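Local structure of succinoglycan biosynthesis protein (Bacillus cereus ATCC 14579, 2QGM) at residues R405-I410 and F422-L427; I308-G313 and E428-I433; S341-G346 and R437-S442; N40-I45 and G379-K384; I278-E283 and Y320-G325. The protein is of undetermined function but belongs to the erythromycin esterase-like family and is probably a hydrolase acting on a still unidentified substrate. All coordinates share one frame; numbering follows the deposited sequence.

Contact 1 of 5, residues R405-I410 and F422-L427; sequences RPLLSI and FDTSLL
The phenyl ring of Phe422 is the flat group of this contact, and the strand 405-408 region meets it at its rim. Ser409 O lies in the ring plane, 3.8 Å from Phe422 CE2, Leu407 O is also near that plane, and Ser409 CB lies 3.8 Å from Phe422 CD2. Outside the two segments, Ile315 and Asp316 pack on the phenylalanine. CG of Phe422 is anti to its carbonyl carbon (chi1 -60°), which turns the ring along the chain toward Ser409.

The backbones form a two-stranded antiparallel sheet, but the short strand axes lie 109° apart, so the pairing is strongly twisted. Three residue pairs form between the segments, and the pairing continues from Ser409 to Val420. Arg405 N donates to Thr424 O at 2.9 Å and Leu407 N to Phe422 O at 2.7 Å, the latter noticeably bent; Thr424 N and Phe422 N return bonds to the carbonyls of Arg405 and Leu407. All four donors stand above the carbonyl planes. Between these pairs Pro406 faces Asp423 in a non-hydrogen-bonded pair, where its missing N-H costs no bond across the strands.

On the face shared with Phe422, Leu407 crosses Thr424 obliquely, its CB and CD2 both against Thr424 CG2. The hydroxyl of Thr424 points instead to the side-chain amide of Gln429. Leu407 CD1 reaches Leu426 CD1 at 3.7 Å, at about a right angle. Ser425 caps the helix that follows, its OG accepting from Glu428 N.

The chemistry implies a short hairpin-like pairing held by main-chain bonds, with an apolar face leading into the first turn of a helix.

Contact 2 of 5, residues I308-G313 and E428-I433; sequences IHIAKG and EQFDII
Lys312 NZ is gripped by two bonds: a salt bridge of 2.8 Å to Asp431 OD1 and a hydrogen bond to the carbonyl O of Leu427, just before the second segment. The carboxylate is approached from above its plane, 53° out of it. Asp431 crosses the lysine chain at about a right angle, and its other oxygen, OD2, is taken by the backbone N of Thr338. The ammonium is thus set between a carboxylate and a helix carbonyl, surroundings that probably favour its charged form.

The lysine reaches this position by running along the end of helix 426-429. CG is anti to the carbonyl carbon, and a bend at chi3 (-74°) folds the chain back, so that Lys312 CE lies 3.5 Å from Glu428 O. At the root of the side chain, Lys312 N donates to Gln429 O over 3.0 Å; this bond is almost straight, at 174°, and falls in the carbonyl plane on a lone pair.

Two helix ends meet here: Ala311 and Phe430 are each the first residue to leave helical conformation, after helices 307-310 and 426-429. Beyond Phe430 the chain enters strand 432-439 of the mixed central sheet, and Thr338, the partner of Asp431, belongs to the neighbouring strand 336-344.

Beneath the polar bonds the packing is apolar and buried. CB of Gln429 sits over the centre of one face of the Phe430 ring. Ile310 CD1 comes obliquely to the same ring, 3.8 Å from Phe430 CE1, with CG1 in the crowded position between backbone N and carbonyl carbon. Ala311 CB joins it, 3.9 Å from Phe430 CE1.

Contact 3 of 5, residues S341-G346 and R437-S442; sequences STTTEG and RKTSPS
Neighbouring parallel strands 336-344 and 432-439 of the mixed central sheet meet here, and each chain turns a corner, at Glu345 and at Arg437-Lys438. The pairing is short, with Glu345 and Lys438 forming a parallel bridge.

Arg437 O is the hub of the backbone contact, since it accepts two consecutive amides. Thr344 N approaches over 3.0 Å in the carbonyl plane, on a lone pair, though the bond is bent (145° at the hydrogen). Glu345 N comes in at 3.1 Å, nearly along the C=O axis. The return bond runs from Thr439 N to Glu345 O, 3.0 Å long and fairly straight.

Below these bonds two buried threonines reach toward each other tip to tip, Thr343 OG1 lying 2.9 Å from Thr439 OG1. OG1 of Thr343 is anti to its backbone N and hydrogen-bonds Ile436 O, which precedes the second segment, whereas Thr439 holds its OG1 in the crowded position between N and carbonyl carbon. The hydroxyl of Thr344 is hydrogen-bonded to Asn375 O at the start of helix 374-380.

On the outer side Glu345 and Lys438 run side by side in the same direction, their CG atoms 3.9 Å apart. Their charged ends do not touch, Glu345 OE1 being 4.7 Å from Lys438 NZ, so any attraction there is probably mild. The side chain of Arg437 starts away from the first segment, though its CG still touches Thr344 CB; its NH2 is held by Val381 O.

Gly346 adopts a positive phi (133°), and its CA packs against Thr439 O at only 3.2 Å in a CA-H...O contact.

Contact 4 of 5, residues N40-I45 and G379-K384; sequences NIVKSI and GKVPYK
This is a small, purely apolar contact far from the centre of the chain, where the flank of helix 37-48 rests against the end of helix 374-380 and the loop that follows it. No hydrogen bond or salt bridge crosses between the segments.

Val42 and Ile45, three residues apart and so on the same side of their helix, supply the first surface. The two methyls of Val42 divide the work. CG2 meets Lys380 CB at 3.6 Å, the closest approach of the contact, while CG1, anti to the backbone N (chi1 169°), lies over the backbone of Val381, 3.8 Å from its N. One methyl of Val381 does most of the apolar work on the other side: its CG2 sits 4.1 Å from Ile45 CG2 and 4.2 Å from Val42 CG1, touching both helix residues. Val381 and Ile45 cross at about a right angle. CD of Pro382 only grazes Val42 CG1, at 4.5 Å.

Helix 37-48 leads into strand 50-51, an outermost strand of the mixed sheet, and the loop after Val381 leads into its sheet neighbour, 385-389. The contact thus brings together the elements that precede the edge strand 50-51 and its antiparallel neighbour 385-389. Ile45 also packs on Leu388 of the second strand and on Ala397 and Trp400 of helix 395-402, and Val381 on Phe386.

Toward the surface, Lys380 gives only its CB: a bend at chi2 (-68°) carries the ammonium end away from the helix. Val381 offers its polar backbone in another direction, its carbonyl O accepting a hydrogen bond from Arg437 NH2.

Contact 5 of 5, residues I278-E283 and Y320-G325; sequences IIKLHE and YPYVAG
Segment 320-325 passes along one side of helix 276-297 and becomes the first turn of helix 324-332, its backbone coming closest where the CA of Ala324 lies 4.3 Å from that of Glu283.

Glu283 makes the central bond. Its chain, bent at chi2 (-54°), brings OE1 to Ala324 N at 2.8 Å on the anti lone pair, just after the N-cap residue Val323. Its CG packs closely on the carbonyl of Tyr322, 3.1 Å from the O. The same OE1 hydrogen-bonds His309 ND1, and OE2 takes the ND1 of His282 over 2.7 Å. OE2 lies in the imidazole plane, the bond being somewhat bent (151°) and reaching OE2 from 38° above the carboxylate plane. Three bonds and a facing helix N-terminus probably stabilise the charged form of this buried carboxylate. His282 NE2 is hydrogen-bonded to Asp171; carboxylates at both nitrogens would probably favour the doubly protonated, cationic imidazole.

CG of Lys280 stands over one face of the Tyr322 ring, 4.1 Å from the centroid, in a CH-pi contact, and a final bend at chi4 brings NZ above the ring on its CD2-CE2 side, 3.2 Å from Tyr322 CE2. Ile279 CG2 packs on Tyr320 CD1 and on Pro321 CD. Glu283 crosses Tyr320, whose ring stands edge-to-face with His309, at about a right angle.

A carboxylate receiving the first amide of a helix while tying two histidines together makes a His-carboxylate network centred on the buried Glu283, consistent in an erythromycin esterase-like domain with a functional polar centre, although no catalytic role is established.

Contact 2 is the most buried and contact 4 the most peripheral; contacts 1, 3 and 5 are partly buried. Contacts 2 and 3 share strand 432-439, one at its start and the other near its end, and only contact 3 includes its neighbour 336-344, whereas contacts 1 and 2 share helix 426-429 and are joined through Leu427 and Lys312. Contact 5 meets contact 2 through His309, bound to Glu283. Arg437 links contact 3 to contact 4. The chemistry follows position: main-chain bonds dominate the strand pairings of contacts 1 and 3, charged groups anchor contacts 2 and 5 nearer the centre, and contact 4 relies on aliphatic packing alone.

Contact 1 of 5, residues R405-I410 and F422-L427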
# COMPACT_ATOMS: atom_id res chain seq x y z
N ARG A 405 10.20 6.40 20.79
CA ARG A 405 10.46 5.06 21.30
C ARG A 405 10.66 4.12 20.12
O ARG A 405 10.30 4.45 19.00
CB ARG A 405 9.27 4.57 22.14
CG ARG A 405 8.88 5.47 23.30
CD ARG A 405 9.78 5.26 24.51
NE ARG A 405 9.22 5.87 25.72
CZ ARG A 405 9.48 7.11 26.14
NH1 ARG A 405 10.31 7.88 25.45
NH2 ARG A 405 8.91 7.57 27.24
N PRO A 406 11.23 2.93 20.37
CA PRO A 406 11.44 1.99 19.27
C PRO A 406 10.11 1.57 18.65
O PRO A 406 9.13 1.33 19.36
CB PRO A 406 12.15 0.82 19.95
CG PRO A 406 12.91 1.49 21.07
CD PRO A 406 11.88 2.45 21.60
N LEU A 407 10.08 1.49 17.32
CA LEU A 407 8.88 1.07 16.61
C LEU A 407 9.29 -0.07 15.70
O LEU A 407 10.24 0.03 14.93
CB LEU A 407 8.31 2.21 15.76
CG LEU A 407 7.09 1.85 14.90
CD1 LEU A 407 5.88 1.58 15.79
CD2 LEU A 407 6.78 2.99 13.94
N LEU A 408 8.56 -1.18 15.80
CA LEU A 408 8.85 -2.35 15.00
C LEU A 408 8.49 -2.12 13.54
O LEU A 408 7.48 -1.48 13.25
CB LEU A 408 8.04 -3.54 15.51
CG LEU A 408 8.13 -4.79 14.63
CD1 LEU A 408 9.53 -5.38 14.76
CD2 LEU A 408 7.05 -5.79 15.04
N SER A 409 9.31 -2.63 12.64
CA SER A 409 9.06 -2.51 11.21
C SER A 409 9.86 -3.59 10.50
O SER A 409 11.09 -3.57 10.49
CB SER A 409 9.47 -1.12 10.71
OG SER A 409 8.90 -0.85 9.44
N ILE A 410 9.15 -4.54 9.90
CA ILE A 410 9.78 -5.67 9.22
C ILE A 410 9.36 -5.73 7.76
O ILE A 410 8.16 -5.77 7.44
CB ILE A 410 9.41 -7.01 9.88
CG1 ILE A 410 9.78 -6.98 11.37
CG2 ILE A 410 10.13 -8.15 9.17
CD1 ILE A 410 9.33 -8.21 12.14
N PHE A 422 12.94 0.85 15.09
CA PHE A 422 13.34 2.20 14.73
C PHE A 422 12.81 3.26 15.69
O PHE A 422 11.62 3.29 16.01
CB PHE A 422 12.86 2.50 13.31
CG PHE A 422 13.42 1.56 12.29
CD1 PHE A 422 14.63 1.84 11.66
CD2 PHE A 422 12.76 0.37 11.98
CE1 PHE A 422 15.18 0.95 10.73
CE2 PHE A 422 13.30 -0.53 11.06
CZ PHE A 422 14.51 -0.24 10.44
N ASP A 423 13.71 4.13 16.13
CA ASP A 423 13.35 5.19 17.06
C ASP A 423 12.56 6.30 16.37
O ASP A 423 13.04 6.95 15.45
CB ASP A 423 14.61 5.77 17.71
CG ASP A 423 14.29 6.72 18.83
OD1 ASP A 423 13.78 7.82 18.55
OD2 ASP A 423 14.54 6.36 20.00
N THR A 424 11.33 6.51 16.84
CA THR A 424 10.46 7.52 16.28
C THR A 424 9.23 7.71 17.17
O THR A 424 9.09 7.07 18.21
CB THR A 424 10.00 7.12 14.85
OG1 THR A 424 9.22 8.18 14.28
CG2 THR A 424 9.16 5.85 14.90
N SER A 425 8.33 8.60 16.74
CA SER A 425 7.10 8.87 17.47
C SER A 425 5.95 8.19 16.75
O SER A 425 5.86 8.26 15.52
CB SER A 425 6.86 10.38 17.54
OG SER A 425 5.49 10.67 17.72
N LEU A 426 5.07 7.55 17.51
CA LEU A 426 3.93 6.86 16.89
C LEU A 426 2.96 7.82 16.21
O LEU A 426 2.57 7.57 15.07
CB LEU A 426 3.20 6.02 17.94
CG LEU A 426 2.28 4.95 17.35
CD1 LEU A 426 3.09 3.85 16.65
CD2 LEU A 426 1.43 4.36 18.46
N LEU A 427 2.57 8.90 16.89
CA LEU A 427 1.65 9.88 16.31
C LEU A 427 2.28 10.54 15.08
O LEU A 427 1.58 10.91 14.13
CB LEU A 427 1.30 10.96 17.34
CG LEU A 427 0.50 12.13 16.77
CD1 LEU A 427 -0.88 11.64 16.29
CD2 LEU A 427 0.35 13.21 17.82

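Contact 2 of 5, residues I308-G313 and E428-I433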
# COMPACT_ATOMS: atom_id res chain seq x y z
N ILE A 308 5.64 1.49 6.30
CA ILE A 308 6.65 2.40 5.79
C ILE A 308 6.15 3.38 4.72
O ILE A 308 6.46 4.57 4.77
CB ILE A 308 7.84 1.61 5.21
CG1 ILE A 308 8.56 0.86 6.33
CG2 ILE A 308 8.77 2.55 4.44
CD1 ILE A 308 9.21 1.75 7.36
N HIS A 309 5.38 2.87 3.77
CA HIS A 309 4.89 3.70 2.68
C HIS A 309 3.67 4.58 2.98
O HIS A 309 3.52 5.63 2.37
CB HIS A 309 4.60 2.82 1.45
CG HIS A 309 5.81 2.12 0.93
ND1 HIS A 309 6.82 2.77 0.26
CD2 HIS A 309 6.19 0.82 1.01
CE1 HIS A 309 7.77 1.91 -0.05
NE2 HIS A 309 7.41 0.72 0.40
N ILE A 310 2.81 4.16 3.90
CA ILE A 310 1.64 4.96 4.21
C ILE A 310 1.87 6.00 5.32
O ILE A 310 1.09 6.94 5.46
CB ILE A 310 0.42 4.07 4.59
CG1 ILE A 310 0.69 3.27 5.86
CG2 ILE A 310 0.09 3.13 3.43
CD1 ILE A 310 0.19 3.95 7.13
N ALA A 311 2.95 5.83 6.08
CA ALA A 311 3.28 6.74 7.19
C ALA A 311 3.44 8.21 6.81
O ALA A 311 3.87 8.55 5.71
CB ALA A 311 4.56 6.25 7.88
N LYS A 312 3.10 9.07 7.76
CA LYS A 312 3.21 10.51 7.56
C LYS A 312 4.67 10.95 7.55
O LYS A 312 5.01 11.98 6.95
CB LYS A 312 2.45 11.24 8.66
CG LYS A 312 0.97 10.94 8.68
CD LYS A 312 0.26 11.68 9.80
CE LYS A 312 0.56 11.07 11.17
NZ LYS A 312 -0.20 11.76 12.26
N GLY A 313 5.52 10.18 8.22
CA GLY A 313 6.93 10.54 8.29
C GLY A 313 7.91 9.43 7.94
O GLY A 313 7.56 8.48 7.24
N GLU A 428 3.60 10.70 15.11
CA GLU A 428 4.35 11.30 14.02
C GLU A 428 4.12 10.52 12.73
O GLU A 428 4.06 11.09 11.64
CB GLU A 428 5.84 11.28 14.38
CG GLU A 428 6.77 11.96 13.39
CD GLU A 428 8.23 11.80 13.77
OE1 GLU A 428 8.55 11.97 14.96
OE2 GLU A 428 9.06 11.51 12.88
N GLN A 429 3.98 9.20 12.88
CA GLN A 429 3.79 8.32 11.74
C GLN A 429 2.35 7.96 11.42
O GLN A 429 1.96 7.93 10.25
CB GLN A 429 4.57 7.01 11.99
CG GLN A 429 6.00 7.23 12.42
CD GLN A 429 6.81 7.93 11.37
OE1 GLN A 429 7.94 8.37 11.63
NE2 GLN A 429 6.26 8.03 10.17
N PHE A 430 1.54 7.71 12.45
CA PHE A 430 0.16 7.29 12.24
C PHE A 430 -0.90 8.06 13.02
O PHE A 430 -0.74 8.33 14.21
CB PHE A 430 0.03 5.80 12.60
CG PHE A 430 1.14 4.93 12.06
CD1 PHE A 430 1.38 4.83 10.69
CD2 PHE A 430 1.92 4.17 12.93
CE1 PHE A 430 2.38 3.98 10.20
CE2 PHE A 430 2.92 3.32 12.45
CZ PHE A 430 3.15 3.22 11.08
N ASP A 431 -2.00 8.39 12.35
CA ASP A 431 -3.10 9.09 13.01
C ASP A 431 -3.81 8.06 13.89
O ASP A 431 -4.19 8.35 15.03
CB ASP A 431 -4.11 9.62 11.97
CG ASP A 431 -3.53 10.69 11.07
OD1 ASP A 431 -2.93 11.65 11.60
OD2 ASP A 431 -3.69 10.59 9.83
N ILE A 432 -3.96 6.87 13.34
CA ILE A 432 -4.65 5.75 13.96
C ILE A 432 -3.84 4.48 13.80
O ILE A 432 -3.05 4.35 12.87
CB ILE A 432 -6.02 5.53 13.26
CG1 ILE A 432 -6.87 6.79 13.35
CG2 ILE A 432 -6.78 4.35 13.89
CD1 ILE A 432 -8.01 6.82 12.36
N ILE A 433 -4.02 3.54 14.72
CA ILE A 433 -3.35 2.26 14.61
C ILE A 433 -4.32 1.17 14.99
O ILE A 433 -5.27 1.40 15.74
CB ILE A 433 -2.10 2.12 15.55
CG1 ILE A 433 -2.52 2.28 17.01
CG2 ILE A 433 -1.05 3.15 15.18
CD1 ILE A 433 -1.47 1.80 17.99

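Contact 3 of 5, residues S341-G346 and R437-S442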
# COMPACT_ATOMS: atom_id res chain seq x y z
N SER A 341 -0.31 -0.30 11.29
CA SER A 341 -0.48 -1.65 11.82
C SER A 341 0.58 -1.97 12.86
O SER A 341 1.77 -1.78 12.62
CB SER A 341 -0.39 -2.67 10.68
OG SER A 341 -0.18 -3.98 11.18
N THR A 342 0.15 -2.47 14.02
CA THR A 342 1.08 -2.84 15.07
C THR A 342 0.78 -4.22 15.62
O THR A 342 -0.37 -4.65 15.68
CB THR A 342 1.07 -1.82 16.26
OG1 THR A 342 -0.26 -1.66 16.77
CG2 THR A 342 1.60 -0.46 15.81
N THR A 343 1.84 -4.94 15.97
CA THR A 343 1.71 -6.26 16.55
C THR A 343 2.81 -6.41 17.59
O THR A 343 3.82 -5.72 17.52
CB THR A 343 1.81 -7.38 15.49
OG1 THR A 343 1.56 -8.64 16.11
CG2 THR A 343 3.19 -7.39 14.85
N THR A 344 2.61 -7.30 18.55
CA THR A 344 3.60 -7.49 19.61
C THR A 344 4.55 -8.67 19.45
O THR A 344 5.76 -8.51 19.50
CB THR A 344 2.89 -7.61 20.97
OG1 THR A 344 2.16 -6.41 21.24
CG2 THR A 344 3.91 -7.85 22.08
N GLU A 345 3.99 -9.86 19.26
CA GLU A 345 4.80 -11.06 19.15
C GLU A 345 4.23 -12.10 18.18
O GLU A 345 3.07 -12.02 17.77
CB GLU A 345 4.93 -11.69 20.54
CG GLU A 345 3.58 -11.87 21.25
CD GLU A 345 3.71 -12.50 22.62
OE1 GLU A 345 4.13 -13.68 22.70
OE2 GLU A 345 3.39 -11.83 23.62
N GLY A 346 5.06 -13.07 17.82
CA GLY A 346 4.63 -14.11 16.91
C GLY A 346 5.63 -14.38 15.81
O GLY A 346 6.72 -13.80 15.78
N ARG A 437 -2.13 -8.05 19.14
CA ARG A 437 -1.06 -8.55 20.01
C ARG A 437 -0.29 -9.73 19.44
O ARG A 437 0.91 -9.64 19.20
CB ARG A 437 -1.63 -8.92 21.38
CG ARG A 437 -0.57 -9.30 22.39
CD ARG A 437 -1.22 -9.87 23.64
NE ARG A 437 -2.07 -8.89 24.31
CZ ARG A 437 -2.98 -9.21 25.23
NH1 ARG A 437 -3.16 -10.47 25.57
NH2 ARG A 437 -3.70 -8.26 25.80
N LYS A 438 -0.97 -10.85 19.24
CA LYS A 438 -0.30 -12.03 18.71
C LYS A 438 -0.64 -12.30 17.25
O LYS A 438 -1.80 -12.29 16.85
CB LYS A 438 -0.64 -13.27 19.55
CG LYS A 438 -0.10 -13.25 20.97
CD LYS A 438 -0.33 -14.57 21.70
CE LYS A 438 0.26 -14.54 23.11
NZ LYS A 438 0.15 -15.87 23.80
N THR A 439 0.40 -12.52 16.45
CA THR A 439 0.22 -12.81 15.04
C THR A 439 0.98 -14.07 14.63
O THR A 439 1.86 -14.54 15.35
CB THR A 439 0.64 -11.60 14.17
OG1 THR A 439 1.90 -11.10 14.63
CG2 THR A 439 -0.40 -10.50 14.27
N SER A 440 0.62 -14.61 13.47
CA SER A 440 1.26 -15.82 12.97
C SER A 440 1.52 -15.69 11.47
O SER A 440 1.05 -14.75 10.84
CB SER A 440 0.36 -17.04 13.25
OG SER A 440 -0.91 -16.92 12.62
N PRO A 441 2.29 -16.63 10.89
CA PRO A 441 2.61 -16.59 9.46
C PRO A 441 1.44 -16.67 8.47
O PRO A 441 0.49 -17.43 8.65
CB PRO A 441 3.57 -17.76 9.28
CG PRO A 441 4.24 -17.86 10.62
CD PRO A 441 3.07 -17.68 11.56
N SER A 442 1.55 -15.86 7.42
CA SER A 442 0.56 -15.85 6.35
C SER A 442 0.68 -17.19 5.63
O SER A 442 1.72 -17.86 5.73
CB SER A 442 0.87 -14.71 5.38
OG SER A 442 2.22 -14.76 4.99

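Contact 4 of 5, residues N40-I45 and G379-K384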
# COMPACT_ATOMS: atom_id res chain seq x y z
N ASN A 40 0.61 2.91 34.65
CA ASN A 40 -0.27 4.04 34.40
C ASN A 40 -0.49 4.35 32.92
O ASN A 40 -1.61 4.66 32.51
CB ASN A 40 0.27 5.29 35.11
CG ASN A 40 0.30 5.13 36.63
OD1 ASN A 40 -0.75 5.04 37.27
ND2 ASN A 40 1.49 5.10 37.20
N ILE A 41 0.57 4.28 32.12
CA ILE A 41 0.42 4.56 30.70
C ILE A 41 -0.40 3.47 30.01
O ILE A 41 -1.17 3.77 29.10
CB ILE A 41 1.80 4.71 29.99
CG1 ILE A 41 2.60 3.42 30.12
CG2 ILE A 41 2.56 5.90 30.58
CD1 ILE A 41 3.98 3.51 29.49
N VAL A 42 -0.24 2.23 30.45
CA VAL A 42 -1.01 1.14 29.86
C VAL A 42 -2.48 1.33 30.21
O VAL A 42 -3.37 0.96 29.45
CB VAL A 42 -0.54 -0.25 30.38
CG1 VAL A 42 -1.53 -1.33 29.97
CG2 VAL A 42 0.84 -0.58 29.82
N LYS A 43 -2.73 1.93 31.37
CA LYS A 43 -4.09 2.17 31.82
C LYS A 43 -4.74 3.28 31.00
O LYS A 43 -5.93 3.23 30.69
CB LYS A 43 -4.10 2.56 33.31
CG LYS A 43 -5.40 2.25 34.01
CD LYS A 43 -5.67 0.75 34.04
CE LYS A 43 -7.11 0.43 34.43
NZ LYS A 43 -7.48 0.92 35.79
N SER A 44 -3.95 4.28 30.63
CA SER A 44 -4.43 5.42 29.86
C SER A 44 -4.79 5.01 28.43
O SER A 44 -5.79 5.48 27.88
CB SER A 44 -3.35 6.52 29.83
OG SER A 44 -3.84 7.73 29.28
N ILE A 45 -3.99 4.13 27.85
CA ILE A 45 -4.24 3.65 26.49
C ILE A 45 -5.47 2.76 26.49
O ILE A 45 -6.36 2.89 25.65
CB ILE A 45 -3.04 2.85 25.95
CG1 ILE A 45 -1.76 3.69 26.04
CG2 ILE A 45 -3.30 2.43 24.50
CD1 ILE A 45 -0.48 2.91 25.77
N GLY A 379 1.12 -4.39 23.79
CA GLY A 379 0.82 -5.77 24.13
C GLY A 379 0.36 -5.92 25.56
O GLY A 379 -0.29 -6.91 25.91
N LYS A 380 0.70 -4.94 26.40
CA LYS A 380 0.33 -4.94 27.81
C LYS A 380 -1.14 -4.60 28.01
O LYS A 380 -1.76 -5.05 28.98
CB LYS A 380 1.19 -3.92 28.58
CG LYS A 380 2.68 -4.26 28.61
CD LYS A 380 2.97 -5.50 29.44
CE LYS A 380 4.46 -5.77 29.51
NZ LYS A 380 4.80 -7.00 30.27
N VAL A 381 -1.69 -3.81 27.10
CA VAL A 381 -3.09 -3.41 27.16
C VAL A 381 -3.95 -4.67 27.18
O VAL A 381 -3.76 -5.57 26.36
CB VAL A 381 -3.45 -2.57 25.94
CG1 VAL A 381 -4.93 -2.22 25.98
CG2 VAL A 381 -2.60 -1.31 25.93
N PRO A 382 -4.92 -4.73 28.11
CA PRO A 382 -5.79 -5.91 28.21
C PRO A 382 -6.80 -6.16 27.11
O PRO A 382 -7.92 -6.59 27.37
CB PRO A 382 -6.43 -5.74 29.59
CG PRO A 382 -6.55 -4.27 29.73
CD PRO A 382 -5.20 -3.78 29.21
N TYR A 383 -6.42 -5.88 25.87
CA TYR A 383 -7.26 -6.14 24.71
C TYR A 383 -6.37 -6.86 23.71
O TYR A 383 -5.26 -6.39 23.44
CB TYR A 383 -7.77 -4.86 24.05
CG TYR A 383 -8.84 -4.12 24.82
CD1 TYR A 383 -9.93 -4.79 25.36
CD2 TYR A 383 -8.78 -2.74 24.94
CE1 TYR A 383 -10.94 -4.10 26.02
CE2 TYR A 383 -9.78 -2.04 25.60
CZ TYR A 383 -10.86 -2.72 26.13
OH TYR A 383 -11.85 -2.01 26.77
N LYS A 384 -6.82 -7.99 23.19
CA LYS A 384 -6.03 -8.74 22.22
C LYS A 384 -5.91 -7.96 20.91
O LYS A 384 -4.91 -8.07 20.21
CB LYS A 384 -6.67 -10.11 21.96
CG LYS A 384 -6.46 -11.11 23.08
CD LYS A 384 -7.41 -12.29 22.92
CE LYS A 384 -7.08 -13.41 23.89
NZ LYS A 384 -6.92 -12.91 25.28

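Contact 5 of 5, residues I278-E283 and Y320-G325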
# COMPACT_ATOMS: atom_id res chain seq x y z
N ILE A 278 16.26 8.10 -6.52
CA ILE A 278 15.37 7.10 -7.10
C ILE A 278 14.25 6.79 -6.12
O ILE A 278 13.08 6.72 -6.49
CB ILE A 278 16.13 5.82 -7.46
CG1 ILE A 278 17.27 6.16 -8.41
CG2 ILE A 278 15.19 4.82 -8.12
CD1 ILE A 278 18.07 4.97 -8.86
N ILE A 279 14.62 6.61 -4.85
CA ILE A 279 13.64 6.31 -3.81
C ILE A 279 12.62 7.44 -3.74
O ILE A 279 11.43 7.19 -3.60
CB ILE A 279 14.31 6.19 -2.43
CG1 ILE A 279 15.33 5.05 -2.44
CG2 ILE A 279 13.25 5.95 -1.35
CD1 ILE A 279 14.72 3.67 -2.65
N LYS A 280 13.09 8.67 -3.82
CA LYS A 280 12.18 9.81 -3.75
C LYS A 280 11.20 9.78 -4.93
O LYS A 280 10.01 9.99 -4.74
CB LYS A 280 12.95 11.12 -3.76
CG LYS A 280 12.06 12.34 -3.60
CD LYS A 280 12.86 13.62 -3.80
CE LYS A 280 12.03 14.83 -3.42
NZ LYS A 280 11.71 14.83 -1.97
N LEU A 281 11.69 9.51 -6.13
CA LEU A 281 10.81 9.45 -7.29
C LEU A 281 9.83 8.29 -7.15
O LEU A 281 8.64 8.43 -7.44
CB LEU A 281 11.62 9.31 -8.58
CG LEU A 281 12.36 10.57 -9.06
CD1 LEU A 281 13.34 10.19 -10.15
CD2 LEU A 281 11.37 11.62 -9.57
N HIS A 282 10.32 7.15 -6.70
CA HIS A 282 9.46 5.99 -6.51
C HIS A 282 8.28 6.31 -5.59
O HIS A 282 7.13 6.00 -5.92
CB HIS A 282 10.25 4.82 -5.95
CG HIS A 282 9.41 3.62 -5.64
ND1 HIS A 282 8.88 3.39 -4.39
CD2 HIS A 282 8.99 2.60 -6.43
CE1 HIS A 282 8.17 2.27 -4.42
NE2 HIS A 282 8.22 1.78 -5.64
N GLU A 283 8.56 6.94 -4.45
CA GLU A 283 7.50 7.28 -3.49
C GLU A 283 6.57 8.35 -4.06
O GLU A 283 5.35 8.32 -3.84
CB GLU A 283 8.11 7.74 -2.16
CG GLU A 283 8.98 6.69 -1.47
CD GLU A 283 8.26 5.36 -1.25
OE1 GLU A 283 7.26 5.33 -0.49
OE2 GLU A 283 8.69 4.36 -1.83
N TYR A 320 14.43 4.24 3.39
CA TYR A 320 13.37 5.07 2.84
C TYR A 320 13.39 6.48 3.42
O TYR A 320 12.60 6.80 4.31
CB TYR A 320 12.02 4.42 3.11
CG TYR A 320 11.79 3.19 2.27
CD1 TYR A 320 11.47 3.30 0.92
CD2 TYR A 320 11.94 1.91 2.81
CE1 TYR A 320 11.30 2.18 0.13
CE2 TYR A 320 11.77 0.78 2.02
CZ TYR A 320 11.45 0.92 0.68
OH TYR A 320 11.30 -0.19 -0.12
N PRO A 321 14.29 7.34 2.92
CA PRO A 321 14.42 8.73 3.38
C PRO A 321 13.22 9.56 2.93
O PRO A 321 12.98 10.66 3.43
CB PRO A 321 15.72 9.18 2.73
CG PRO A 321 15.74 8.41 1.45
CD PRO A 321 15.32 7.03 1.91
N TYR A 322 12.46 9.02 1.98
CA TYR A 322 11.25 9.66 1.49
C TYR A 322 10.22 8.55 1.37
O TYR A 322 10.57 7.42 1.05
CB TYR A 322 11.45 10.32 0.11
CG TYR A 322 12.53 11.38 0.11
CD1 TYR A 322 13.84 11.06 -0.19
CD2 TYR A 322 12.24 12.69 0.49
CE1 TYR A 322 14.85 12.02 -0.12
CE2 TYR A 322 13.24 13.66 0.56
CZ TYR A 322 14.55 13.31 0.26
OH TYR A 322 15.55 14.25 0.37
N VAL A 323 8.96 8.86 1.65
CA VAL A 323 7.90 7.87 1.53
C VAL A 323 6.63 8.50 0.96
O VAL A 323 6.37 9.68 1.16
CB VAL A 323 7.58 7.18 2.88
CG1 VAL A 323 8.80 6.44 3.40
CG2 VAL A 323 7.09 8.21 3.89
N ALA A 324 5.86 7.68 0.25
CA ALA A 324 4.62 8.12 -0.37
C ALA A 324 3.71 8.84 0.62
O ALA A 324 3.15 9.89 0.31
CB ALA A 324 3.89 6.92 -0.97
N GLY A 325 3.58 8.26 1.81
CA GLY A 325 2.74 8.82 2.84
C GLY A 325 2.98 10.28 3.20
O GLY A 325 2.03 11.00 3.48